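Local atomic coordinates of aromatic-L-amino-acid decarboxylase (Catharanthus roseus, PDB entry 6EEW), a protein that catalyses the pyridoxal 5'-phosphate-dependent decarboxylation of L-tryptophan to tryptamine and of 5-hydroxy-L-tryptophan to serotonin. Residues A[44-49]-A[94-99]; A[142-147]-A[329-334]; A[284-289]-A[311-316]. All blocks are in the same frame, centred on the assembly; numbering follows the deposited sequence.

Interaction 1: residues A[44-49]-A[94-99]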
ATOM      1  N   ASN A  44      -6.573  -7.420 -27.613  1.00 64.32           N
ATOM      2  CA  ASN A  44      -6.899  -6.334 -28.532  1.00 63.59           C
ATOM      3  C   ASN A  44      -6.215  -5.005 -28.226  1.00 62.30           C
ATOM      4  O   ASN A  44      -6.405  -4.046 -28.986  1.00 67.20           O
ATOM      5  CB  ASN A  44      -8.419  -6.136 -28.576  1.00 61.94           C
ATOM      6  CG  ASN A  44      -9.154  -7.330 -29.196  1.00 62.00           C
ATOM      7  OD1 ASN A  44      -8.709  -7.914 -30.189  1.00 61.08           O
ATOM      8  ND2 ASN A  44     -10.286  -7.696 -28.601  1.00 60.72           N
ATOM      9  N   VAL A  45      -5.459  -4.896 -27.130  1.00 57.51           N
ATOM     10  CA  VAL A  45      -4.984  -3.580 -26.696  1.00 62.15           C
ATOM     11  C   VAL A  45      -4.067  -2.930 -27.725  1.00 66.62           C
ATOM     12  O   VAL A  45      -4.060  -1.698 -27.864  1.00 69.49           O
ATOM     13  CB  VAL A  45      -4.274  -3.681 -25.329  1.00 52.69           C
ATOM     14  CG1 VAL A  45      -3.088  -4.632 -25.419  1.00 48.91           C
ATOM     15  CG2 VAL A  45      -3.849  -2.302 -24.847  1.00 48.10           C
ATOM     16  N   GLU A  46      -3.259  -3.725 -28.438  1.00 64.26           N
ATOM     17  CA  GLU A  46      -2.398  -3.145 -29.465  1.00 64.96           C
ATOM     18  C   GLU A  46      -3.200  -2.325 -30.457  1.00 65.67           C
ATOM     19  O   GLU A  46      -2.646  -1.441 -31.120  1.00 70.17           O
ATOM     20  CB  GLU A  46      -1.633  -4.245 -30.205  1.00 70.84           C
ATOM     21  CG  GLU A  46      -0.717  -3.726 -31.301  1.00 78.47           C
ATOM     22  CD  GLU A  46       0.154  -4.815 -31.914  1.00 84.14           C
ATOM     23  OE1 GLU A  46       0.179  -5.942 -31.374  1.00 86.38           O
ATOM     24  OE2 GLU A  46       0.815  -4.545 -32.939  1.00 85.85           O
ATOM     25  N   THR A  47      -4.502  -2.580 -30.542  1.00 65.01           N
ATOM     26  CA  THR A  47      -5.388  -1.875 -31.452  1.00 68.90           C
ATOM     27  C   THR A  47      -5.759  -0.488 -30.942  1.00 71.59           C
ATOM     28  O   THR A  47      -6.032   0.408 -31.748  1.00 73.31           O
ATOM     29  CB  THR A  47      -6.651  -2.708 -31.669  1.00 69.55           C
ATOM     30  OG1 THR A  47      -6.383  -3.747 -32.625  1.00 63.77           O
ATOM     31  CG2 THR A  47      -7.816  -1.836 -32.120  1.00 70.24           C
ATOM     32  N   TYR A  48      -5.791  -0.295 -29.630  1.00 69.69           N
ATOM     33  CA  TYR A  48      -6.219   0.986 -29.107  1.00 65.56           C
ATOM     34  C   TYR A  48      -5.084   1.999 -29.210  1.00 66.19           C
ATOM     35  O   TYR A  48      -3.911   1.624 -29.233  1.00 68.57           O
ATOM     36  CB  TYR A  48      -6.649   0.859 -27.647  1.00 67.77           C
ATOM     37  CG  TYR A  48      -7.604  -0.280 -27.348  1.00 72.67           C
ATOM     38  CD1 TYR A  48      -8.478  -0.761 -28.311  1.00 76.93           C
ATOM     39  CD2 TYR A  48      -7.649  -0.852 -26.083  1.00 72.56           C
ATOM     40  CE1 TYR A  48      -9.348  -1.803 -28.028  1.00 77.00           C
ATOM     41  CE2 TYR A  48      -8.513  -1.886 -25.792  1.00 70.10           C
ATOM     42  CZ  TYR A  48      -9.362  -2.359 -26.766  1.00 73.31           C
ATOM     43  OH  TYR A  48     -10.228  -3.389 -26.477  1.00 73.01           O
ATOM     44  N   PRO A  49      -5.399   3.288 -29.288  1.00 66.93           N
ATOM     45  CA  PRO A  49      -4.340   4.292 -29.147  1.00 62.71           C
ATOM     46  C   PRO A  49      -3.672   4.138 -27.792  1.00 59.48           C
ATOM     47  O   PRO A  49      -4.341   3.961 -26.769  1.00 60.85           O
ATOM     48  CB  PRO A  49      -5.088   5.626 -29.270  1.00 62.43           C
ATOM     49  CG  PRO A  49      -6.521   5.295 -28.949  1.00 64.13           C
ATOM     50  CD  PRO A  49      -6.738   3.892 -29.414  1.00 66.38           C
ATOM     51  N   SER A  94      -0.072  -1.986 -23.460  1.00 49.56           N
ATOM     52  CA  SER A  94       0.082  -2.088 -24.900  1.00 53.20           C
ATOM     53  C   SER A  94       1.513  -2.493 -25.239  1.00 59.11           C
ATOM     54  O   SER A  94       2.458  -2.040 -24.584  1.00 59.79           O
ATOM     55  CB  SER A  94      -0.260  -0.767 -25.582  1.00 61.42           C
ATOM     56  OG  SER A  94      -0.023  -0.848 -26.980  1.00 71.37           O
ATOM     57  N   PRO A  95       1.713  -3.336 -26.258  1.00 61.54           N
ATOM     58  CA  PRO A  95       3.079  -3.592 -26.733  1.00 50.92           C
ATOM     59  C   PRO A  95       3.770  -2.349 -27.265  1.00 54.78           C
ATOM     60  O   PRO A  95       4.986  -2.388 -27.498  1.00 57.96           O
ATOM     61  CB  PRO A  95       2.879  -4.639 -27.834  1.00 49.22           C
ATOM     62  CG  PRO A  95       1.514  -4.414 -28.319  1.00 52.79           C
ATOM     63  CD  PRO A  95       0.711  -4.018 -27.095  1.00 60.86           C
ATOM     64  N   ASN A  96       3.052  -1.246 -27.456  1.00 56.30           N
ATOM     65  CA  ASN A  96       3.646  -0.027 -27.982  1.00 55.68           C
ATOM     66  C   ASN A  96       3.791   1.049 -26.918  1.00 52.40           C
ATOM     67  O   ASN A  96       4.007   2.219 -27.246  1.00 55.11           O
ATOM     68  CB  ASN A  96       2.829   0.476 -29.168  1.00 65.15           C
ATOM     69  CG  ASN A  96       2.848  -0.501 -30.335  1.00 69.83           C
ATOM     70  OD1 ASN A  96       3.902  -1.040 -30.694  1.00 71.48           O
ATOM     71  ND2 ASN A  96       1.681  -0.747 -30.920  1.00 70.09           N
ATOM     72  N   PHE A  97       3.694   0.670 -25.651  1.00 50.32           N
ATOM     73  CA  PHE A  97       3.948   1.574 -24.537  1.00 51.70           C
ATOM     74  C   PHE A  97       5.417   1.486 -24.151  1.00 47.12           C
ATOM     75  O   PHE A  97       5.866   0.443 -23.671  1.00 51.11           O
ATOM     76  CB  PHE A  97       3.056   1.216 -23.347  1.00 59.10           C
ATOM     77  CG  PHE A  97       3.309   2.049 -22.120  1.00 56.36           C
ATOM     78  CD1 PHE A  97       4.355   1.738 -21.260  1.00 55.30           C
ATOM     79  CD2 PHE A  97       2.507   3.121 -21.814  1.00 52.99           C
ATOM     80  CE1 PHE A  97       4.587   2.494 -20.127  1.00 49.58           C
ATOM     81  CE2 PHE A  97       2.745   3.874 -20.689  1.00 53.49           C
ATOM     82  CZ  PHE A  97       3.787   3.562 -19.850  1.00 51.00           C
ATOM     83  N   TYR A  98       6.148   2.599 -24.309  1.00 46.23           N
ATOM     84  CA  TYR A  98       7.577   2.651 -23.999  1.00 50.47           C
ATOM     85  C   TYR A  98       7.908   3.794 -23.048  1.00 56.21           C
ATOM     86  O   TYR A  98       9.063   4.231 -22.991  1.00 50.94           O
ATOM     87  CB  TYR A  98       8.425   2.803 -25.269  1.00 46.84           C
ATOM     88  CG  TYR A  98       8.112   1.792 -26.342  1.00 51.07           C
ATOM     89  CD1 TYR A  98       8.633   0.510 -26.290  1.00 51.14           C
ATOM     90  CD2 TYR A  98       7.301   2.125 -27.411  1.00 55.51           C
ATOM     91  CE1 TYR A  98       8.334  -0.419 -27.268  1.00 54.28           C
ATOM     92  CE2 TYR A  98       7.002   1.203 -28.392  1.00 57.17           C
ATOM     93  CZ  TYR A  98       7.522  -0.063 -28.318  1.00 56.80           C
ATOM     94  OH  TYR A  98       7.225  -0.980 -29.296  1.00 63.20           O
ATOM     95  N   ALA A  99       6.919   4.293 -22.314  1.00 59.26           N
ATOM     96  CA  ALA A  99       7.089   5.442 -21.442  1.00 49.78           C
ATOM     97  C   ALA A  99       7.624   5.028 -20.073  1.00 40.89           C
ATOM     98  O   ALA A  99       7.588   3.859 -19.683  1.00 41.11           O
ATOM     99  CB  ALA A  99       5.758   6.170 -21.284  1.00 54.17           C
TER
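A type I beta turn running from Ser94 to Phe97 presents Ser94, Pro95 and Asn96 to the irregular bend of residues 45-47, where Val45 and Glu46 follow the end of helix 24-44; two connecting segments thus meet in a buried contact. The turn is braced from within, for Ser94 O accepts from Phe97 N and the hydroxyl forms an ST turn. With OG anti to its own backbone N (chi1 176°), Ser94 OG receives Asn96 N at 3.1 Å in a nearly straight bond of 167°. Ser94 OG also lies 4.1 Å from Glu46 CA, a van der Waals approach. Val45 forks over the start of the turn: Val45 CG2 lies 3.9 Å from Ser94 CA, while Val45 CG1 is 4.2 Å from Pro95 CD, the two side chains running alongside each other with opposite sense. Glu46 works differently. Its CG is anti to the backbone N (chi1 180°) and the chain stays extended, which carries the methylenes across the pyrrolidine ring at about a right angle, with Glu46 CB 3.7 Å from Pro95 CG. Farther out, Glu46 CG touches Asn96 ND2 at 3.8 Å, the carboxylate and amide planes standing almost perpendicular. The carboxylate stays against the proline, with Glu46 OE1 3.7 Å from Pro95 CG, while OE2 forms a salt bridge with Arg484 and OE1 a hydrogen bond with His481; the turn is tied to the C-terminal region as well, through Ser94 O to Ser474 and Pro95 O to Thr477. No hydrogen bond spans the two segments themselves. The contact therefore rests on van der Waals fit of aliphatic carbons against Ser94, the Pro95 ring and the Asn96 amide, and the charge of Glu46 is probably balanced by Arg484.

Interaction 2: residues A[142-147]-A[329-334]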
ATOM      1  N   TRP A 142      14.374 -16.863  -0.864  1.00 43.77           N
ATOM      2  CA  TRP A 142      14.554 -17.316  -2.245  1.00 40.86           C
ATOM      3  C   TRP A 142      15.125 -16.213  -3.108  1.00 41.72           C
ATOM      4  O   TRP A 142      16.146 -16.380  -3.785  1.00 44.59           O
ATOM      5  CB  TRP A 142      13.220 -17.744  -2.852  1.00 31.45           C
ATOM      6  CG  TRP A 142      12.811 -19.111  -2.537  1.00 33.89           C
ATOM      7  CD1 TRP A 142      13.264 -19.881  -1.523  1.00 31.06           C
ATOM      8  CD2 TRP A 142      11.833 -19.880  -3.232  1.00 29.75           C
ATOM      9  NE1 TRP A 142      12.629 -21.107  -1.537  1.00 32.89           N
ATOM     10  CE2 TRP A 142      11.749 -21.131  -2.587  1.00 35.13           C
ATOM     11  CE3 TRP A 142      11.032 -19.640  -4.351  1.00 32.98           C
ATOM     12  CZ2 TRP A 142      10.894 -22.142  -3.019  1.00 32.15           C
ATOM     13  CZ3 TRP A 142      10.178 -20.643  -4.787  1.00 34.36           C
ATOM     14  CH2 TRP A 142      10.119 -21.884  -4.123  1.00 33.10           C
ATOM     15  N   LEU A 143      14.439 -15.074  -3.116  1.00 38.17           N
ATOM     16  CA  LEU A 143      14.851 -13.984  -3.978  1.00 44.73           C
ATOM     17  C   LEU A 143      16.226 -13.478  -3.587  1.00 47.17           C
ATOM     18  O   LEU A 143      17.068 -13.216  -4.451  1.00 48.30           O
ATOM     19  CB  LEU A 143      13.807 -12.887  -3.929  1.00 44.44           C
ATOM     20  CG  LEU A 143      13.529 -12.153  -5.225  1.00 53.63           C
ATOM     21  CD1 LEU A 143      13.436 -13.137  -6.345  1.00 55.88           C
ATOM     22  CD2 LEU A 143      12.196 -11.420  -5.055  1.00 61.57           C
ATOM     23  N   ALA A 144      16.490 -13.387  -2.282  1.00 50.22           N
ATOM     24  CA  ALA A 144      17.800 -12.951  -1.829  1.00 41.03           C
ATOM     25  C   ALA A 144      18.895 -13.852  -2.386  1.00 49.83           C
ATOM     26  O   ALA A 144      19.964 -13.367  -2.785  1.00 38.72           O
ATOM     27  CB  ALA A 144      17.839 -12.938  -0.302  1.00 36.63           C
ATOM     28  N   GLN A 145      18.652 -15.169  -2.401  1.00 58.11           N
ATOM     29  CA  GLN A 145      19.641 -16.098  -2.939  1.00 52.31           C
ATOM     30  C   GLN A 145      19.797 -15.944  -4.448  1.00 54.32           C
ATOM     31  O   GLN A 145      20.917 -16.020  -4.974  1.00 50.51           O
ATOM     32  CB  GLN A 145      19.254 -17.537  -2.616  1.00 53.10           C
ATOM     33  CG  GLN A 145      19.207 -17.871  -1.151  1.00 53.09           C
ATOM     34  CD  GLN A 145      18.628 -19.256  -0.934  1.00 56.35           C
ATOM     35  OE1 GLN A 145      19.299 -20.250  -1.177  1.00 63.30           O
ATOM     36  NE2 GLN A 145      17.363 -19.326  -0.530  1.00 47.65           N
ATOM     37  N   ILE A 146      18.689 -15.766  -5.175  1.00 49.29           N
ATOM     38  CA  ILE A 146      18.835 -15.538  -6.609  1.00 47.26           C
ATOM     39  C   ILE A 146      19.690 -14.300  -6.834  1.00 52.82           C
ATOM     40  O   ILE A 146      20.594 -14.290  -7.676  1.00 50.60           O
ATOM     41  CB  ILE A 146      17.459 -15.415  -7.293  1.00 43.61           C
ATOM     42  CG1 ILE A 146      16.702 -16.744  -7.247  1.00 41.32           C
ATOM     43  CG2 ILE A 146      17.610 -15.033  -8.745  1.00 43.37           C
ATOM     44  CD1 ILE A 146      15.197 -16.553  -7.306  1.00 38.02           C
ATOM     45  N   LEU A 147      19.449 -13.251  -6.050  1.00 54.59           N
ATOM     46  CA  LEU A 147      20.281 -12.064  -6.150  1.00 45.29           C
ATOM     47  C   LEU A 147      21.668 -12.285  -5.593  1.00 43.22           C
ATOM     48  O   LEU A 147      22.485 -11.360  -5.656  1.00 46.13           O
ATOM     49  CB  LEU A 147      19.610 -10.894  -5.428  1.00 40.30           C
ATOM     50  CG  LEU A 147      18.252 -10.470  -6.007  1.00 39.90           C
ATOM     51  CD1 LEU A 147      17.504  -9.494  -5.071  1.00 33.01           C
ATOM     52  CD2 LEU A 147      18.415  -9.902  -7.412  1.00 51.30           C
ATOM     53  N   CYS A 329      10.168  -5.232  -2.929  1.00 36.72           N
ATOM     54  CA  CYS A 329      10.901  -6.039  -1.966  1.00 40.08           C
ATOM     55  C   CYS A 329      11.950  -5.186  -1.287  1.00 44.36           C
ATOM     56  O   CYS A 329      12.669  -4.428  -1.952  1.00 46.18           O
ATOM     57  CB  CYS A 329      11.579  -7.235  -2.633  1.00 44.64           C
ATOM     58  SG  CYS A 329      10.467  -8.335  -3.471  1.00 50.59           S
ATOM     59  N   LEU A 330      12.050  -5.336   0.032  1.00 43.97           N
ATOM     60  CA  LEU A 330      12.997  -4.590   0.844  1.00 41.64           C
ATOM     61  C   LEU A 330      13.739  -5.576   1.723  1.00 43.44           C
ATOM     62  O   LEU A 330      13.114  -6.425   2.372  1.00 35.13           O
ATOM     63  CB  LEU A 330      12.296  -3.558   1.710  1.00 44.77           C
ATOM     64  CG  LEU A 330      13.108  -2.838   2.784  1.00 42.94           C
ATOM     65  CD1 LEU A 330      14.068  -1.833   2.155  1.00 33.76           C
ATOM     66  CD2 LEU A 330      12.148  -2.166   3.748  1.00 46.08           C
ATOM     67  N   TRP A 331      15.060  -5.546   1.647  1.00 42.48           N
ATOM     68  CA  TRP A 331      15.919  -6.304   2.532  1.00 40.39           C
ATOM     69  C   TRP A 331      16.684  -5.361   3.450  1.00 37.79           C
ATOM     70  O   TRP A 331      17.116  -4.271   3.038  1.00 39.85           O
ATOM     71  CB  TRP A 331      16.905  -7.159   1.746  1.00 46.38           C
ATOM     72  CG  TRP A 331      16.328  -8.287   0.954  1.00 41.02           C
ATOM     73  CD1 TRP A 331      16.190  -9.595   1.341  1.00 45.92           C
ATOM     74  CD2 TRP A 331      15.868  -8.219  -0.393  1.00 39.29           C
ATOM     75  NE1 TRP A 331      15.670 -10.344   0.303  1.00 40.42           N
ATOM     76  CE2 TRP A 331      15.463  -9.517  -0.769  1.00 36.37           C
ATOM     77  CE3 TRP A 331      15.761  -7.181  -1.321  1.00 36.46           C
ATOM     78  CZ2 TRP A 331      14.948  -9.796  -2.021  1.00 36.02           C
ATOM     79  CZ3 TRP A 331      15.238  -7.456  -2.558  1.00 42.69           C
ATOM     80  CH2 TRP A 331      14.832  -8.756  -2.900  1.00 42.76           C
ATOM     81  N   VAL A 332      16.891  -5.812   4.682  1.00 38.56           N
ATOM     82  CA  VAL A 332      17.578  -5.035   5.700  1.00 46.41           C
ATOM     83  C   VAL A 332      18.551  -5.952   6.419  1.00 52.51           C
ATOM     84  O   VAL A 332      18.204  -7.082   6.794  1.00 53.90           O
ATOM     85  CB  VAL A 332      16.601  -4.375   6.684  1.00 46.89           C
ATOM     86  CG1 VAL A 332      17.365  -3.649   7.748  1.00 48.68           C
ATOM     87  CG2 VAL A 332      15.729  -3.405   5.934  1.00 43.12           C
ATOM     88  N   LYS A 333      19.774  -5.458   6.603  1.00 47.97           N
ATOM     89  CA  LYS A 333      20.829  -6.256   7.203  1.00 55.47           C
ATOM     90  C   LYS A 333      20.661  -6.343   8.713  1.00 54.87           C
ATOM     91  O   LYS A 333      21.053  -7.351   9.319  1.00 61.57           O
ATOM     92  CB  LYS A 333      22.192  -5.666   6.832  1.00 54.05           C
ATOM     93  CG  LYS A 333      23.379  -6.550   7.160  1.00 57.60           C
ATOM     94  CD  LYS A 333      24.639  -6.009   6.500  1.00 53.29           C
ATOM     95  CE  LYS A 333      24.990  -4.635   7.030  1.00 47.97           C
ATOM     96  NZ  LYS A 333      26.149  -4.061   6.293  1.00 58.43           N
ATOM     97  N   GLN A 334      20.090  -5.306   9.335  1.00 45.90           N
ATOM     98  CA  GLN A 334      19.827  -5.296  10.771  1.00 44.42           C
ATOM     99  C   GLN A 334      18.343  -5.018  11.006  1.00 40.81           C
ATOM    100  O   GLN A 334      17.943  -3.872  11.270  1.00 40.97           O
ATOM    101  CB  GLN A 334      20.714  -4.280  11.478  1.00 49.76           C
ATOM    102  CG  GLN A 334      22.168  -4.704  11.520  1.00 61.10           C
ATOM    103  CD  GLN A 334      23.016  -3.756  12.340  1.00 70.75           C
ATOM    104  OE1 GLN A 334      23.379  -2.673  11.878  1.00 75.63           O
ATOM    105  NE2 GLN A 334      23.343  -4.162  13.566  1.00 71.99           N
TER
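Helix 142-146, bearing Leu143 and Ala144, passes over strand 329-332, bearing Cys329 and Trp331, nearly at a right angle: the directions differ by 79° and the axes of these short segments come no closer than 10.6 Å. That distance is spanned by side chains, above all by the indole of Trp331. With CG anti to the carbonyl carbon (chi1 -67°), the ring projects from the strand to the last turn of the helix. Leu143 CB meets it at the edge, in the ring plane, 3.8 Å from Trp331 CZ2. The pyrrole end lies beside the methyl of the next residue, Ala144 CB being 3.4 Å from Trp331 NE1, and at the benzene end Leu147 CD1 comes obliquely to within 3.5 Å of Trp331 CH2. Two residues back along the strand, Cys329 SG touches one methyl of Leu143, CD2, at 3.9 Å. The indole N-H is satisfied by Met140 O, one turn earlier in the same helix, while strand 312-315 packs against Trp331 through Leu313 and Leu315. Elsewhere on the helix, Trp142 and Gln145 hydrogen-bond to Pro64 and Glu65 of the second subunit. The contact is thus apolar across the two segments, and the bond from Trp331 NE1 to Met140 O would restrain the rotation of the ring that lies between strand and helix.

Interaction 3: residues A[284-289]-A[311-316]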
ATOM      1  N   ILE A 284      23.432   3.366   4.315  1.00 45.59           N
ATOM      2  CA  ILE A 284      23.323   3.373   2.865  1.00 46.71           C
ATOM      3  C   ILE A 284      22.213   2.426   2.438  1.00 43.53           C
ATOM      4  O   ILE A 284      22.198   1.239   2.804  1.00 45.52           O
ATOM      5  CB  ILE A 284      24.661   3.034   2.186  1.00 49.23           C
ATOM      6  CG1 ILE A 284      24.490   3.070   0.663  1.00 50.37           C
ATOM      7  CG2 ILE A 284      25.237   1.718   2.713  1.00 49.38           C
ATOM      8  CD1 ILE A 284      25.795   2.965  -0.082  1.00 50.22           C
ATOM      9  N   HIS A 285      21.280   2.963   1.662  1.00 40.49           N
ATOM     10  CA  HIS A 285      20.188   2.195   1.099  1.00 51.36           C
ATOM     11  C   HIS A 285      20.337   2.233  -0.408  1.00 58.64           C
ATOM     12  O   HIS A 285      20.547   3.305  -0.988  1.00 64.58           O
ATOM     13  CB  HIS A 285      18.812   2.750   1.508  1.00 41.92           C
ATOM     14  CG  HIS A 285      17.679   2.102   0.780  1.00 38.24           C
ATOM     15  ND1 HIS A 285      17.066   0.952   1.227  1.00 38.92           N
ATOM     16  CD2 HIS A 285      17.091   2.407  -0.404  1.00 37.88           C
ATOM     17  CE1 HIS A 285      16.136   0.584   0.358  1.00 39.27           C
ATOM     18  NE2 HIS A 285      16.129   1.454  -0.638  1.00 37.36           N
ATOM     19  N   VAL A 286      20.239   1.070  -1.033  1.00 55.98           N
ATOM     20  CA  VAL A 286      20.323   0.957  -2.477  1.00 49.74           C
ATOM     21  C   VAL A 286      18.903   0.837  -3.009  1.00 49.27           C
ATOM     22  O   VAL A 286      18.198  -0.148  -2.736  1.00 40.59           O
ATOM     23  CB  VAL A 286      21.207  -0.218  -2.901  1.00 45.74           C
ATOM     24  CG1 VAL A 286      21.130  -0.411  -4.391  1.00 43.70           C
ATOM     25  CG2 VAL A 286      22.650   0.066  -2.472  1.00 43.51           C
ATOM     26  N   ASP A 287      18.488   1.871  -3.746  1.00 43.64           N
ATOM     27  CA  ASP A 287      17.215   1.877  -4.463  1.00 42.90           C
ATOM     28  C   ASP A 287      17.460   1.232  -5.822  1.00 40.57           C
ATOM     29  O   ASP A 287      18.060   1.839  -6.713  1.00 43.32           O
ATOM     30  CB  ASP A 287      16.672   3.293  -4.620  1.00 46.13           C
ATOM     31  CG  ASP A 287      15.398   3.339  -5.466  1.00 49.20           C
ATOM     32  OD1 ASP A 287      14.755   2.276  -5.656  1.00 46.68           O
ATOM     33  OD2 ASP A 287      15.023   4.436  -5.933  1.00 45.12           O
ATOM     34  N   ALA A 288      17.019  -0.014  -5.969  1.00 42.51           N
ATOM     35  CA  ALA A 288      17.104  -0.690  -7.251  1.00 44.35           C
ATOM     36  C   ALA A 288      15.705  -1.012  -7.740  1.00 50.04           C
ATOM     37  O   ALA A 288      15.416  -2.162  -8.087  1.00 59.16           O
ATOM     38  CB  ALA A 288      17.957  -1.956  -7.145  1.00 42.97           C
ATOM     39  N   ALA A 289      14.820  -0.010  -7.737  1.00 43.64           N
ATOM     40  CA  ALA A 289      13.436  -0.267  -8.116  1.00 44.52           C
ATOM     41  C   ALA A 289      13.358  -0.980  -9.460  1.00 46.26           C
ATOM     42  O   ALA A 289      12.754  -2.051  -9.577  1.00 41.78           O
ATOM     43  CB  ALA A 289      12.649   1.038  -8.171  1.00 48.36           C
ATOM     44  N   ASP A 311      23.447  -1.143   3.909  1.00 47.35           N
ATOM     45  CA  ASP A 311      22.484  -1.260   4.992  1.00 45.53           C
ATOM     46  C   ASP A 311      21.149  -1.805   4.509  1.00 49.65           C
ATOM     47  O   ASP A 311      20.609  -2.737   5.110  1.00 49.20           O
ATOM     48  CB  ASP A 311      22.277   0.097   5.643  1.00 52.21           C
ATOM     49  CG  ASP A 311      23.517   0.604   6.292  1.00 56.77           C
ATOM     50  OD1 ASP A 311      23.948   0.015   7.309  1.00 57.09           O
ATOM     51  OD2 ASP A 311      24.065   1.593   5.770  1.00 63.98           O
ATOM     52  N   SER A 312      20.640  -1.315   3.383  1.00 51.52           N
ATOM     53  CA  SER A 312      19.374  -1.869   2.921  1.00 43.67           C
ATOM     54  C   SER A 312      19.331  -1.846   1.408  1.00 43.80           C
ATOM     55  O   SER A 312      20.103  -1.137   0.755  1.00 39.98           O
ATOM     56  CB  SER A 312      18.159  -1.131   3.517  1.00 39.09           C
ATOM     57  OG  SER A 312      18.257   0.296   3.456  1.00 36.81           O
ATOM     58  N   LEU A 313      18.437  -2.670   0.857  1.00 41.20           N
ATOM     59  CA  LEU A 313      18.286  -2.777  -0.587  1.00 41.09           C
ATOM     60  C   LEU A 313      16.818  -2.954  -0.939  1.00 46.69           C
ATOM     61  O   LEU A 313      16.079  -3.625  -0.215  1.00 50.74           O
ATOM     62  CB  LEU A 313      19.114  -3.948  -1.146  1.00 44.07           C
ATOM     63  CG  LEU A 313      18.704  -4.452  -2.527  1.00 45.27           C
ATOM     64  CD1 LEU A 313      19.172  -3.476  -3.607  1.00 41.15           C
ATOM     65  CD2 LEU A 313      19.276  -5.841  -2.749  1.00 40.54           C
ATOM     66  N   SER A 314      16.385  -2.332  -2.034  1.00 42.48           N
ATOM     67  CA  SER A 314      15.021  -2.541  -2.500  1.00 42.35           C
ATOM     68  C   SER A 314      14.978  -2.721  -4.015  1.00 43.61           C
ATOM     69  O   SER A 314      15.807  -2.187  -4.761  1.00 39.28           O
ATOM     70  CB  SER A 314      14.097  -1.390  -2.049  1.00 46.46           C
ATOM     71  OG  SER A 314      14.467  -0.141  -2.607  1.00 50.90           O
ATOM     72  N   LEU A 315      13.999  -3.508  -4.456  1.00 44.78           N
ATOM     73  CA  LEU A 315      13.698  -3.642  -5.879  1.00 48.33           C
ATOM     74  C   LEU A 315      12.212  -3.891  -6.039  1.00 46.43           C
ATOM     75  O   LEU A 315      11.593  -4.495  -5.173  1.00 34.50           O
ATOM     76  CB  LEU A 315      14.505  -4.776  -6.532  1.00 43.49           C
ATOM     77  CG  LEU A 315      14.318  -6.276  -6.284  1.00 44.71           C
ATOM     78  CD1 LEU A 315      13.231  -6.919  -7.168  1.00 32.04           C
ATOM     79  CD2 LEU A 315      15.660  -6.963  -6.529  1.00 50.28           C
ATOM     80  N   SER A 316      11.645  -3.444  -7.160  1.00 48.74           N
ATOM     81  CA  SER A 316      10.210  -3.575  -7.387  1.00 36.01           C
ATOM     82  C   SER A 316       9.885  -4.619  -8.452  1.00 36.71           C
ATOM     83  O   SER A 316       9.926  -4.316  -9.655  1.00 33.35           O
ATOM     84  CB  SER A 316       9.609  -2.223  -7.781  1.00 40.56           C
ATOM     85  OG  SER A 316       9.485  -1.374  -6.652  1.00 42.23           O
TER
HETATM   86  O   HOH W   1      13.278   0.177  -4.841  1.00 42.29           O
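His285 is gripped at both ring nitrogens by hydrogen bonds to serines of the neighbouring strand: its ND1 lies 2.6 Å from Ser312 OG, which sits in the ring plane at the edge, and its NE2 lies 3.0 Å from Ser314 OG. With CG anti to the backbone N (chi1 171°), the imidazole leans over the strand pair rather than away from it. Ser312 OG also bonds Trp283 NE1, giving that hydroxyl two nitrogen partners. Beneath, the backbones are closely joined; Val286 N reaches Ser312 O at 2.8 Å, 168° at the hydrogen, and Ser314 N meets Val286 O nearly along the C=O axis. On the other face, Val286 CG1 packs against Leu313 CD1 at 3.7 Å. These are parallel central strands of a beta-alpha-beta unit in the large domain of a fold-type I pyridoxal-phosphate enzyme. Backbone bonds continue past His285, from Ala288 N to Ser314 O (2.8 Å) and from Ser316 N to Ala289 O. Looser is the side-chain contact of Asp287 OD1 with Ser314 OG, 3.9 Å apart. A water links the two, donating to Asp287 OD1 at 2.7 Å and hydrogen-bonded to Ser314 OG at 2.6 Å. At this water-bridged end Asp287 OD2 lies close to N1 of the pyridoxal-lysine at position 319.

Interactions 2 and 3 are neighbours in one sheet, their centres about 10 Å apart. Strand 328-332 runs antiparallel to strand 312-315, probably joined by hydrogen bonds from Cys329 N to Leu315 O (2.8 Å) and from Trp331 N to Leu313 O (2.9 Å); the chain loop closed by interaction 2 encloses interaction 3. Interaction 3 lies closer to the bound tryptophan than interaction 2, the side chain of Ser316 being about 7 Å from it, against about 14 Å for Cys329. Interaction 1 stands apart, its centre about 31 Å from that of interaction 3 and about 34 Å from that of interaction 2; the substrate-binding Pro102 follows a few residues after segment 94-99 in the same loop.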